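Local coordinates for protein putative NADH Oxidase (Clostridium acetobutylicum, PDB 3E10) that binds flavin mononucleotide and probably works as an FMN-dependent oxidoreductase of the nitroreductase family, at residues Ser58-Tyr63 with Lys124-Met129; Val112-Gln117 with Phe139-Val144; Glu52-Leu57 with Lys68-Ala73; Trp43-Leu48 with Ile74-Asp79. All coordinates share one frame; numbering follows the deposited sequence.

Contact 1: Ser58-Tyr63 with Lys124-Met129; sequences SNFSKY and KNLKEM. With FMN (flavin mononucleotide), chain L; EDO (1,2-ethanediol), chain P.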
# COMPACT_ATOMS: atom_id res chain seq x y z
N SER B 58 3.54 21.10 -9.04
CA SER B 58 3.40 21.47 -7.62
C SER B 58 2.12 22.22 -7.32
O SER B 58 1.70 22.27 -6.18
CB SER B 58 4.60 22.29 -7.13
OG SER B 58 4.58 23.60 -7.66
N ASN B 59 1.52 22.81 -8.35
CA ASN B 59 0.29 23.58 -8.15
C ASN B 59 -0.96 22.73 -7.99
O ASN B 59 -2.04 23.26 -7.72
CB ASN B 59 0.08 24.54 -9.34
CG ASN B 59 1.17 25.61 -9.43
OD1 ASN B 59 1.56 26.18 -8.43
ND2 ASN B 59 1.68 25.83 -10.63
N PHE B 60 -0.83 21.41 -8.15
CA PHE B 60 -2.04 20.56 -8.13
C PHE B 60 -2.69 20.48 -6.75
O PHE B 60 -3.88 20.20 -6.64
CB PHE B 60 -1.76 19.17 -8.71
CG PHE B 60 -1.39 18.09 -7.69
CD1 PHE B 60 -2.39 17.31 -7.10
CD2 PHE B 60 -0.05 17.84 -7.37
CE1 PHE B 60 -2.05 16.32 -6.18
CE2 PHE B 60 0.31 16.85 -6.47
CZ PHE B 60 -0.71 16.07 -5.88
N SER B 61 -1.89 20.71 -5.72
CA SER B 61 -2.30 20.59 -4.35
C SER B 61 -1.55 21.61 -3.50
O SER B 61 -0.47 22.00 -3.85
CB SER B 61 -1.94 19.16 -3.93
OG SER B 61 -1.75 18.99 -2.58
N LYS B 62 -2.10 21.94 -2.34
CA LYS B 62 -1.46 22.81 -1.39
C LYS B 62 -0.36 22.11 -0.61
O LYS B 62 0.42 22.74 0.09
CB LYS B 62 -2.49 23.36 -0.41
N TYR B 63 -0.29 20.79 -0.74
CA TYR B 63 0.65 19.97 -0.00
C TYR B 63 1.68 19.28 -0.90
O TYR B 63 2.23 18.26 -0.54
CB TYR B 63 -0.12 18.98 0.86
CG TYR B 63 -0.94 19.69 1.91
CD1 TYR B 63 -0.34 20.18 3.05
CD2 TYR B 63 -2.26 19.97 1.70
CE1 TYR B 63 -1.06 20.86 4.03
CE2 TYR B 63 -3.01 20.66 2.67
CZ TYR B 63 -2.40 21.08 3.83
OH TYR B 63 -3.10 21.80 4.78
N LYS B 124 -9.13 16.99 -10.23
CA LYS B 124 -9.50 17.88 -11.33
C LYS B 124 -8.23 18.55 -11.89
O LYS B 124 -8.03 18.60 -13.12
CB LYS B 124 -10.51 18.89 -10.81
CG LYS B 124 -10.91 19.99 -11.85
CD LYS B 124 -12.02 20.83 -11.23
CE LYS B 124 -12.65 21.86 -12.19
NZ LYS B 124 -11.64 22.78 -12.75
N ASN B 125 -7.39 19.05 -11.00
CA ASN B 125 -6.15 19.71 -11.45
C ASN B 125 -5.24 18.78 -12.25
O ASN B 125 -4.72 19.15 -13.28
CB ASN B 125 -5.37 20.28 -10.29
CG ASN B 125 -6.01 21.50 -9.66
OD1 ASN B 125 -6.83 22.18 -10.30
ND2 ASN B 125 -5.65 21.79 -8.43
N LEU B 126 -5.13 17.52 -11.82
CA LEU B 126 -4.27 16.56 -12.55
C LEU B 126 -4.88 16.16 -13.89
O LEU B 126 -4.18 16.04 -14.88
CB LEU B 126 -3.97 15.33 -11.66
CG LEU B 126 -3.10 15.58 -10.43
CD1 LEU B 126 -3.07 14.38 -9.51
CD2 LEU B 126 -1.71 16.01 -10.83
N LYS B 127 -6.21 15.96 -13.92
CA LYS B 127 -6.90 15.69 -15.17
C LYS B 127 -6.66 16.80 -16.18
O LYS B 127 -6.39 16.51 -17.34
CB LYS B 127 -8.41 15.51 -14.96
CG LYS B 127 -8.77 14.14 -14.38
CD LYS B 127 -10.24 13.95 -14.12
CE LYS B 127 -10.50 12.65 -13.35
N GLU B 128 -6.76 18.05 -15.73
CA GLU B 128 -6.60 19.22 -16.61
C GLU B 128 -5.15 19.39 -17.08
O GLU B 128 -4.88 19.64 -18.25
CB GLU B 128 -7.09 20.46 -15.85
CG GLU B 128 -8.63 20.55 -15.84
CD GLU B 128 -9.25 21.64 -14.94
OE1 GLU B 128 -8.53 22.52 -14.45
OE2 GLU B 128 -10.49 21.57 -14.72
N MSE B 129 -4.21 19.19 -16.16
CA MSE B 129 -2.80 19.38 -16.48
C MSE B 129 -2.32 18.42 -17.56
O MSE B 129 -1.52 18.78 -18.41
CB MSE B 129 -1.96 19.23 -15.21
CG MSE B 129 -2.07 20.43 -14.30
SE MSE B 129 -1.30 20.02 -12.55
CE MSE B 129 -0.83 21.72 -11.94
N1 FMN L . 2.72 14.27 2.51
C2 FMN L . 2.74 15.52 1.96
O2 FMN L . 3.68 16.29 2.21
N3 FMN L . 1.73 15.90 1.12
C4 FMN L . 0.62 15.12 0.86
O4 FMN L . -0.27 15.51 0.08
C4A FMN L . 0.61 13.84 1.41
N5 FMN L . -0.43 13.00 1.12
C5A FMN L . -0.40 11.70 1.63
C6 FMN L . -1.46 10.85 1.32
C7 FMN L . -1.50 9.54 1.80
C7M FMN L . -2.59 8.62 1.41
C8 FMN L . -0.42 9.08 2.58
C8M FMN L . -0.30 7.59 2.92
C9 FMN L . 0.64 9.94 2.88
C9A FMN L . 0.66 11.25 2.43
N10 FMN L . 1.69 12.14 2.74
C10 FMN L . 1.69 13.42 2.20
C1' FMN L . 2.82 11.67 3.55
C2' FMN L . 2.43 11.64 5.04
O2' FMN L . 2.32 12.95 5.60
C3' FMN L . 3.48 10.85 5.82
O3' FMN L . 3.42 9.50 5.39
C4' FMN L . 3.31 10.93 7.35
O4' FMN L . 3.57 12.24 7.83
C5' FMN L . 4.21 9.95 8.12
O5' FMN L . 5.60 10.21 7.88
P FMN L . 6.50 9.10 7.18
O1P FMN L . 6.34 7.81 7.95
O2P FMN L . 6.04 8.91 5.78
O3P FMN L . 7.91 9.65 7.29
C1 EDO P . -6.46 21.33 -2.25
O1 EDO P . -7.15 20.11 -2.41
C2 EDO P . -5.00 20.95 -2.21
O2 EDO P . -4.52 21.16 -0.88
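The F60 ring and the L126 side chain meet obliquely: L126 CD2 makes an off-centre CH-pi contact, 4.2 Å from the ring centroid, and L126 CD1 reaches F60 CD1 at 3.9 Å. One face of that ring carries S61 CB over its centre. A second flat group is the N125 carboxamide. Its CG sits beside the residue's own backbone N (chi1 -71°), and from there ND2 donates to F60 O at 3.0 Å in a nearly straight bond (167°); the oxygen lies almost in the amide plane, whereas the donor stands 44° out of the F60 carbonyl plane. M129, built as selenomethionine, brings SE to 4.0 Å from F60 CB and CE up against N59 CB, but it has a second conformer, so this end is less certain. Farther along, S61 OG accepts from Y63 N in an ST turn, and Y63 O takes the N3-H of FMN at 2.9 Å. Helix 120-129 thus grips the loop by one hydrogen bond from the N125 carboxamide and an apolar patch. N125, L126 and M129 are second-shell, consistent with steadying the turn that presents the Y63 carbonyl to the flavin, while R122 of the same helix belongs to the pocket itself and packs against F60, S61 and Y63.

Contact 2: Val112-Gln117 with Phe139-Val144; sequences VWLGAQ and FCVISV. With FMN (flavin mononucleotide), chain L.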
# COMPACT_ATOMS: atom_id res chain seq x y z
N VAL B 112 8.19 11.23 -1.36
CA VAL B 112 6.98 11.42 -0.57
C VAL B 112 5.75 11.20 -1.48
O VAL B 112 5.72 11.60 -2.64
CB VAL B 112 6.93 12.82 0.12
CG1 VAL B 112 7.00 13.97 -0.92
CG2 VAL B 112 5.67 12.96 0.99
N TRP B 113 4.75 10.56 -0.88
CA TRP B 113 3.42 10.38 -1.47
C TRP B 113 2.65 11.67 -1.33
O TRP B 113 2.48 12.17 -0.21
CB TRP B 113 2.75 9.23 -0.72
CG TRP B 113 1.41 8.76 -1.10
CD1 TRP B 113 0.39 9.44 -1.71
CD2 TRP B 113 0.91 7.46 -0.80
NE1 TRP B 113 -0.71 8.61 -1.84
CE2 TRP B 113 -0.43 7.41 -1.25
CE3 TRP B 113 1.46 6.33 -0.20
CZ2 TRP B 113 -1.21 6.25 -1.13
CZ3 TRP B 113 0.69 5.21 -0.04
CH2 TRP B 113 -0.64 5.19 -0.49
N LEU B 114 2.22 12.21 -2.47
CA LEU B 114 1.40 13.42 -2.52
C LEU B 114 -0.02 13.01 -2.90
O LEU B 114 -0.29 12.70 -4.06
CB LEU B 114 2.02 14.42 -3.49
CG LEU B 114 3.50 14.79 -3.22
CD1 LEU B 114 4.01 15.71 -4.35
CD2 LEU B 114 3.74 15.39 -1.85
N GLY B 115 -0.91 12.99 -1.92
CA GLY B 115 -2.25 12.47 -2.12
C GLY B 115 -3.03 13.28 -3.15
O GLY B 115 -2.87 14.51 -3.26
N ALA B 116 -3.86 12.60 -3.92
CA ALA B 116 -4.77 13.27 -4.87
C ALA B 116 -6.19 12.73 -4.72
O ALA B 116 -7.04 13.37 -4.09
CB ALA B 116 -4.24 13.17 -6.31
N GLN B 117 -6.43 11.52 -5.22
CA GLN B 117 -7.71 10.84 -5.06
C GLN B 117 -8.02 10.74 -3.56
O GLN B 117 -7.15 10.34 -2.80
CB GLN B 117 -7.66 9.46 -5.69
CG GLN B 117 -8.84 8.54 -5.41
CD GLN B 117 -10.10 8.94 -6.15
OE1 GLN B 117 -10.13 9.90 -6.92
NE2 GLN B 117 -11.15 8.17 -5.94
N PHE B 139 -4.48 9.22 -9.26
CA PHE B 139 -4.40 8.63 -7.93
C PHE B 139 -3.54 9.45 -6.96
O PHE B 139 -4.01 9.90 -5.92
CB PHE B 139 -3.92 7.18 -7.97
CG PHE B 139 -3.81 6.58 -6.59
CD1 PHE B 139 -4.94 6.30 -5.85
CD2 PHE B 139 -2.57 6.40 -5.98
CE1 PHE B 139 -4.84 5.78 -4.58
CE2 PHE B 139 -2.48 5.90 -4.67
CZ PHE B 139 -3.59 5.59 -3.98
N CYS B 140 -2.27 9.66 -7.32
CA CYS B 140 -1.37 10.43 -6.48
C CYS B 140 -0.18 10.85 -7.33
O CYS B 140 -0.03 10.41 -8.48
CB CYS B 140 -0.90 9.64 -5.25
SG CYS B 140 0.39 8.39 -5.55
N VAL B 141 0.66 11.69 -6.76
CA VAL B 141 1.97 11.99 -7.34
C VAL B 141 3.01 11.62 -6.30
O VAL B 141 2.80 11.85 -5.11
CB VAL B 141 2.11 13.47 -7.71
CG1 VAL B 141 3.51 13.76 -8.27
CG2 VAL B 141 1.00 13.93 -8.67
N ILE B 142 4.12 11.02 -6.75
CA ILE B 142 5.27 10.76 -5.87
C ILE B 142 6.45 11.62 -6.35
O ILE B 142 6.85 11.53 -7.51
CB ILE B 142 5.62 9.27 -5.83
CG1 ILE B 142 4.44 8.45 -5.25
CG2 ILE B 142 6.88 9.03 -4.96
CD1 ILE B 142 4.58 7.00 -5.34
N SER B 143 6.92 12.51 -5.49
CA SER B 143 8.11 13.28 -5.81
C SER B 143 9.30 12.48 -5.29
O SER B 143 9.21 11.85 -4.23
CB SER B 143 8.08 14.68 -5.22
OG SER B 143 7.92 14.64 -3.85
N VAL B 144 10.39 12.48 -6.05
CA VAL B 144 11.54 11.62 -5.78
C VAL B 144 12.82 12.43 -6.06
O VAL B 144 12.89 13.20 -7.01
CB VAL B 144 11.54 10.38 -6.70
CG1 VAL B 144 12.69 9.45 -6.35
CG2 VAL B 144 10.23 9.60 -6.61
N1 FMN L . 2.72 14.27 2.51
C2 FMN L . 2.74 15.52 1.96
O2 FMN L . 3.68 16.29 2.21
N3 FMN L . 1.73 15.90 1.12
C4 FMN L . 0.62 15.12 0.86
O4 FMN L . -0.27 15.51 0.08
C4A FMN L . 0.61 13.84 1.41
N5 FMN L . -0.43 13.00 1.12
C5A FMN L . -0.40 11.70 1.63
C6 FMN L . -1.46 10.85 1.32
C7 FMN L . -1.50 9.54 1.80
C7M FMN L . -2.59 8.62 1.41
C8 FMN L . -0.42 9.08 2.58
C8M FMN L . -0.30 7.59 2.92
C9 FMN L . 0.64 9.94 2.88
C9A FMN L . 0.66 11.25 2.43
N10 FMN L . 1.69 12.14 2.74
C10 FMN L . 1.69 13.42 2.20
C1' FMN L . 2.82 11.67 3.55
C2' FMN L . 2.43 11.64 5.04
O2' FMN L . 2.32 12.95 5.60
C3' FMN L . 3.48 10.85 5.82
O3' FMN L . 3.42 9.50 5.39
C4' FMN L . 3.31 10.93 7.35
O4' FMN L . 3.57 12.24 7.83
C5' FMN L . 4.21 9.95 8.12
O5' FMN L . 5.60 10.21 7.88
P FMN L . 6.50 9.10 7.18
O1P FMN L . 6.34 7.81 7.95
O2P FMN L . 6.04 8.91 5.78
O3P FMN L . 7.91 9.65 7.29
O HOH W 1 -3.53 9.58 -3.12
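V112-G115 and F139-V144 run antiparallel at 149°, with V112-S143 and L114-V141 as the hydrogen-bonded pairs; L114 N donates to V141 O at 2.7 Å, nearly along the C=O axis. Beyond the ladder, Q117 N also bonds F139 O, and F139 and C140 form a classic beta bulge against L76 of the next strand. The W113 indole is sandwiched. Methyl C8M of FMN lies over one face, offset toward the rim, and C140 SG lies over the opposite face, 4.2 Å from the centroid of the five-membered ring. C140 chi1 of 77° places SG between its own backbone N and carbonyl carbon. On the six-membered ring, CZ2 meets F139 CZ obliquely at 3.8 Å. A water in the plane of the indole edge accepts from W113 NE1 at 3.2 Å and from A116 N, while resting over the centre of the F139 ring. Elsewhere V112 CG1 presses tightly on S143 OG, 3.1 Å away, a hydroxyl bonded to Y14 OH and S66 OG. Q91 of the second subunit packs on W113 and F139. The strand forms part of the flavin pocket: G115 N donates to FMN O4 at 3.3 Å, a bond that could help polarise the pyrimidine end of the isoalloxazine, while the buried indole N-H is satisfied by the water, which also adds a bond to F139 O beside that from Q117 N.

Contact 3: Glu52-Leu57 with Lys68-Ala73; sequences ENIDKL and KTAPLA. With EDO (1,2-ethanediol), chain O.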
# COMPACT_ATOMS: atom_id res chain seq x y z
N GLU B 52 10.53 22.41 -15.51
CA GLU B 52 9.42 23.32 -15.65
C GLU B 52 8.06 22.63 -15.45
O GLU B 52 7.16 23.16 -14.79
CB GLU B 52 9.44 23.97 -17.03
CG GLU B 52 8.34 24.97 -17.22
N ASN B 53 7.91 21.43 -16.00
CA ASN B 53 6.65 20.68 -15.82
C ASN B 53 6.48 20.19 -14.38
O ASN B 53 5.37 20.19 -13.85
CB ASN B 53 6.57 19.52 -16.79
CG ASN B 53 6.40 19.98 -18.23
OD1 ASN B 53 6.06 21.13 -18.47
ND2 ASN B 53 6.62 19.08 -19.18
N ILE B 54 7.57 19.79 -13.75
CA ILE B 54 7.53 19.35 -12.34
C ILE B 54 7.11 20.52 -11.45
O ILE B 54 6.26 20.39 -10.56
CB ILE B 54 8.85 18.72 -11.90
CG1 ILE B 54 9.17 17.45 -12.69
CG2 ILE B 54 8.85 18.38 -10.41
CD1 ILE B 54 10.66 16.96 -12.53
N ASP B 55 7.68 21.70 -11.68
CA ASP B 55 7.33 22.87 -10.88
C ASP B 55 5.85 23.24 -11.08
O ASP B 55 5.13 23.58 -10.12
CB ASP B 55 8.27 24.03 -11.23
CG ASP B 55 8.31 25.10 -10.15
OD1 ASP B 55 8.94 24.88 -9.10
OD2 ASP B 55 7.70 26.16 -10.36
N LYS B 56 5.38 23.17 -12.31
CA LYS B 56 3.98 23.41 -12.62
C LYS B 56 3.09 22.44 -11.85
O LYS B 56 2.04 22.81 -11.34
CB LYS B 56 3.74 23.25 -14.13
CG LYS B 56 2.28 23.39 -14.58
CD LYS B 56 2.11 23.13 -16.06
CE LYS B 56 0.65 23.15 -16.48
NZ LYS B 56 0.52 23.24 -17.96
N LEU B 57 3.53 21.19 -11.81
CA LEU B 57 2.78 20.13 -11.17
C LEU B 57 2.61 20.37 -9.67
O LEU B 57 1.59 19.95 -9.08
CB LEU B 57 3.47 18.79 -11.48
CG LEU B 57 2.82 17.51 -10.95
CD1 LEU B 57 1.44 17.27 -11.57
CD2 LEU B 57 3.79 16.33 -11.17
N LYS B 68 8.81 21.32 -5.96
CA LYS B 68 9.60 22.48 -6.38
C LYS B 68 11.10 22.22 -6.42
O LYS B 68 11.83 22.94 -7.11
CB LYS B 68 9.29 23.68 -5.50
CG LYS B 68 7.83 24.12 -5.61
CD LYS B 68 7.57 25.37 -4.81
CE LYS B 68 6.12 25.81 -4.92
NZ LYS B 68 5.65 25.94 -6.34
N THR B 69 11.56 21.21 -5.69
CA THR B 69 12.97 20.80 -5.76
C THR B 69 13.20 19.42 -6.35
O THR B 69 14.35 19.01 -6.58
CB THR B 69 13.69 20.92 -4.41
OG1 THR B 69 13.10 20.00 -3.48
CG2 THR B 69 13.64 22.37 -3.82
N ALA B 70 12.13 18.67 -6.62
CA ALA B 70 12.27 17.30 -7.05
C ALA B 70 12.80 17.20 -8.48
O ALA B 70 12.27 17.88 -9.36
CB ALA B 70 10.90 16.57 -6.98
N PRO B 71 13.84 16.39 -8.71
CA PRO B 71 14.24 16.12 -10.08
C PRO B 71 13.43 15.05 -10.81
O PRO B 71 13.66 14.83 -12.01
CB PRO B 71 15.66 15.57 -9.90
CG PRO B 71 15.58 14.83 -8.58
CD PRO B 71 14.77 15.77 -7.75
N LEU B 72 12.53 14.39 -10.09
CA LEU B 72 11.71 13.35 -10.66
C LEU B 72 10.34 13.40 -10.02
O LEU B 72 10.23 13.58 -8.80
CB LEU B 72 12.30 11.96 -10.37
CG LEU B 72 11.55 10.71 -10.85
CD1 LEU B 72 11.46 10.67 -12.36
CD2 LEU B 72 12.25 9.46 -10.33
N ALA B 73 9.31 13.27 -10.84
CA ALA B 73 7.95 13.04 -10.33
C ALA B 73 7.33 11.87 -11.06
O ALA B 73 7.55 11.70 -12.27
CB ALA B 73 7.07 14.30 -10.53
C1 EDO O . 2.57 18.93 -15.44
O1 EDO O . 2.91 20.26 -15.07
C2 EDO O . 1.97 18.95 -16.83
O2 EDO O . 3.04 18.93 -17.78
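I54 lays its two branches over the chain at A70 and P71: CG2 comes to 3.6 Å from A70 O, and CD1 to 3.7 Å from P71 O. Its CG1 also faces A73 CB at 4.4 Å. One turn farther along the helix, L57 takes up the same alanine: its CG is anti to the backbone N (chi1 -178°), and from it CD2 touches A73 CB at 3.9 Å. No hydrogen bond joins the two segments, so the grip is that of aliphatic branches on backbone oxygens and the methyls of A70 and A73, with A70 O satisfied by R51 NH1. Toward the more exposed side, D55 crosses K68 obliquely, OD1 lying 3.7 Å from K68 CG. The charged ends come no nearer than 4.4 Å between D55 OD1 and K68 NZ, beyond a salt bridge, and D55 has two conformers, so any attraction is loose. K68 NZ instead bonds S58 OG. A 1,2-ethanediol, probably from the crystallisation liquor, donates through O1 to N53 O at 2.7 Å. Helix 51-57 follows strand 43-48 and packs beside the start of strand 72-79. N53 and I54 lean on L48 of the first strand, L67 in the connecting loop touches I54 and A73, and L57 reaches V141 of strand 136-145 as well as L126 and M129 of helix 120-129.

Contact 4: Trp43-Leu48 with Ile74-Asp79; sequences WEFIVL and IVLLAD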
# COMPACT_ATOMS: atom_id res chain seq x y z
N TRP B 43 -2.85 0.05 -13.20
CA TRP B 43 -1.99 1.24 -13.11
C TRP B 43 -1.40 1.73 -14.43
O TRP B 43 -1.03 0.94 -15.32
CB TRP B 43 -0.83 0.98 -12.16
CG TRP B 43 -0.32 -0.46 -12.17
CD1 TRP B 43 0.35 -1.10 -13.17
CD2 TRP B 43 -0.46 -1.39 -11.11
NE1 TRP B 43 0.63 -2.39 -12.79
CE2 TRP B 43 0.16 -2.59 -11.52
CE3 TRP B 43 -1.05 -1.32 -9.85
CZ2 TRP B 43 0.16 -3.74 -10.70
CZ3 TRP B 43 -1.02 -2.46 -9.01
CH2 TRP B 43 -0.42 -3.65 -9.47
N GLU B 44 -1.25 3.04 -14.49
CA GLU B 44 -0.51 3.77 -15.54
C GLU B 44 0.31 4.82 -14.83
O GLU B 44 -0.11 5.30 -13.80
CB GLU B 44 -1.52 4.47 -16.48
CG GLU B 44 -2.42 3.53 -17.28
CD GLU B 44 -1.74 2.83 -18.43
OE1 GLU B 44 -0.54 3.14 -18.73
OE2 GLU B 44 -2.39 1.94 -19.06
N PHE B 45 1.46 5.17 -15.38
CA PHE B 45 2.41 6.07 -14.74
C PHE B 45 2.85 7.14 -15.73
O PHE B 45 3.29 6.81 -16.84
CB PHE B 45 3.65 5.30 -14.25
CG PHE B 45 3.33 4.10 -13.41
CD1 PHE B 45 3.14 2.87 -13.99
CD2 PHE B 45 3.16 4.21 -12.05
CE1 PHE B 45 2.82 1.74 -13.24
CE2 PHE B 45 2.83 3.10 -11.29
CZ PHE B 45 2.66 1.87 -11.89
N ILE B 46 2.86 8.40 -15.30
CA ILE B 46 3.51 9.47 -16.07
C ILE B 46 4.80 9.84 -15.31
O ILE B 46 4.77 10.17 -14.13
CB ILE B 46 2.65 10.72 -16.24
CG1 ILE B 46 1.28 10.39 -16.81
CG2 ILE B 46 3.38 11.75 -17.16
CD1 ILE B 46 0.28 11.59 -16.81
N VAL B 47 5.92 9.75 -16.00
CA VAL B 47 7.21 9.99 -15.40
C VAL B 47 7.68 11.33 -15.93
O VAL B 47 7.75 11.52 -17.17
CB VAL B 47 8.20 8.90 -15.79
CG1 VAL B 47 9.59 9.22 -15.26
CG2 VAL B 47 7.68 7.51 -15.31
N LEU B 48 7.97 12.27 -15.02
CA LEU B 48 8.46 13.61 -15.39
C LEU B 48 9.86 13.85 -14.85
O LEU B 48 10.16 13.61 -13.68
CB LEU B 48 7.56 14.69 -14.84
CG LEU B 48 6.10 14.76 -15.29
CD1 LEU B 48 5.21 13.77 -14.48
CD2 LEU B 48 5.61 16.19 -15.17
N ILE B 74 6.56 11.06 -10.33
CA ILE B 74 5.83 9.94 -10.95
C ILE B 74 4.35 10.14 -10.60
O ILE B 74 3.98 10.14 -9.42
CB ILE B 74 6.33 8.55 -10.47
CG1 ILE B 74 7.85 8.44 -10.65
CG2 ILE B 74 5.56 7.43 -11.24
CD1 ILE B 74 8.49 7.15 -10.02
N VAL B 75 3.53 10.36 -11.63
CA VAL B 75 2.09 10.45 -11.45
C VAL B 75 1.49 9.05 -11.59
O VAL B 75 1.68 8.40 -12.60
CB VAL B 75 1.44 11.43 -12.45
CG1 VAL B 75 -0.07 11.64 -12.16
CG2 VAL B 75 2.16 12.79 -12.46
N LEU B 76 0.76 8.61 -10.57
CA LEU B 76 0.10 7.31 -10.55
C LEU B 76 -1.36 7.53 -10.94
O LEU B 76 -2.04 8.37 -10.37
CB LEU B 76 0.16 6.68 -9.15
CG LEU B 76 1.42 5.85 -8.85
CD1 LEU B 76 2.65 6.71 -8.84
CD2 LEU B 76 1.25 5.10 -7.53
N LEU B 77 -1.81 6.72 -11.90
CA LEU B 77 -3.13 6.79 -12.46
C LEU B 77 -3.71 5.39 -12.55
O LEU B 77 -2.94 4.44 -12.63
CB LEU B 77 -3.06 7.38 -13.88
CG LEU B 77 -2.19 8.62 -14.18
CD1 LEU B 77 -1.92 8.69 -15.71
CD2 LEU B 77 -2.94 9.82 -13.80
N ALA B 78 -5.03 5.29 -12.60
CA ALA B 78 -5.68 4.01 -12.83
C ALA B 78 -6.61 4.11 -14.01
O ALA B 78 -7.27 5.12 -14.20
CB ALA B 78 -6.49 3.58 -11.60
N ASP B 79 -6.69 3.05 -14.80
CA ASP B 79 -7.55 3.02 -15.98
C ASP B 79 -8.82 2.21 -15.67
O ASP B 79 -8.75 1.02 -15.36
CB ASP B 79 -6.80 2.34 -17.11
CG ASP B 79 -7.57 2.32 -18.41
OD1 ASP B 79 -8.73 2.78 -18.46
OD2 ASP B 79 -7.00 1.82 -19.41
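The ring of F45 leans obliquely on two side chains of the partner strand: CE2 lies 3.9 Å from L76 CG and CD2 4.1 Å from I74 CG2. F45 CG, anti to the carbonyl carbon (chi1 -51°), starts the ring toward that pair. The strands are antiparallel, E44-L77 and I46-V75 forming the hydrogen-bonded pairs; E44 N donates to L77 O at 2.9 Å from well above the carbonyl plane. On the sheet face carrying E44, I46, V75 and L77, I46 and V75 stand CB to CB at 4.0 Å, and L77 CD1 meets I46 CG1 at 3.8 Å. Beyond the paired residues the end of L48 swings in, CD1 to V75 CG2 3.8 Å. E44 bends at chi2 (-75°), which turns CD and its carboxylate to two partners: OE1 is hydrogen-bonded to H164 of the second subunit, and OE2 forms a salt bridge to K82, which also binds D79 OD2; the lysine would offset the repulsion between the two carboxylates. W43, on the face of F45, has an unusual chi1 of 34° and packs against M32, A34 and M93. The F45 face is covered by helix 21-32, with L76 against helix 89-106, while I46 and V75 touch F130 on the other. Strand 72-79 has strand 136-145 on its far side. Strand 43-48 is outermost in this chain, yet F45-V47 pair in parallel with a strand of the second subunit, carrying the sheet across the dimer.

Overall arrangement
Contacts 4 and 2 are two ladders of one antiparallel sheet, ordered 43-48, 72-79, 136-145, 110-115, with centres 10 Å apart; F139 N to L76 O and I142 N to I74 O stitch the middle strands together. Contact 3 is nested in the chain loop closed by contact 4, shares strand 72-79 with it, and finishes before contact 2 opens. Contact 1 alternates along the chain with all the others, and its centre lies 11 to 14 Å from theirs, bringing helix 120-129 onto the loop after helix 51-57. Contacts 1 and 2 both touch the flavin, contacts 2 and 4 the second subunit, so the flavin site and the subunit interface meet at this sheet.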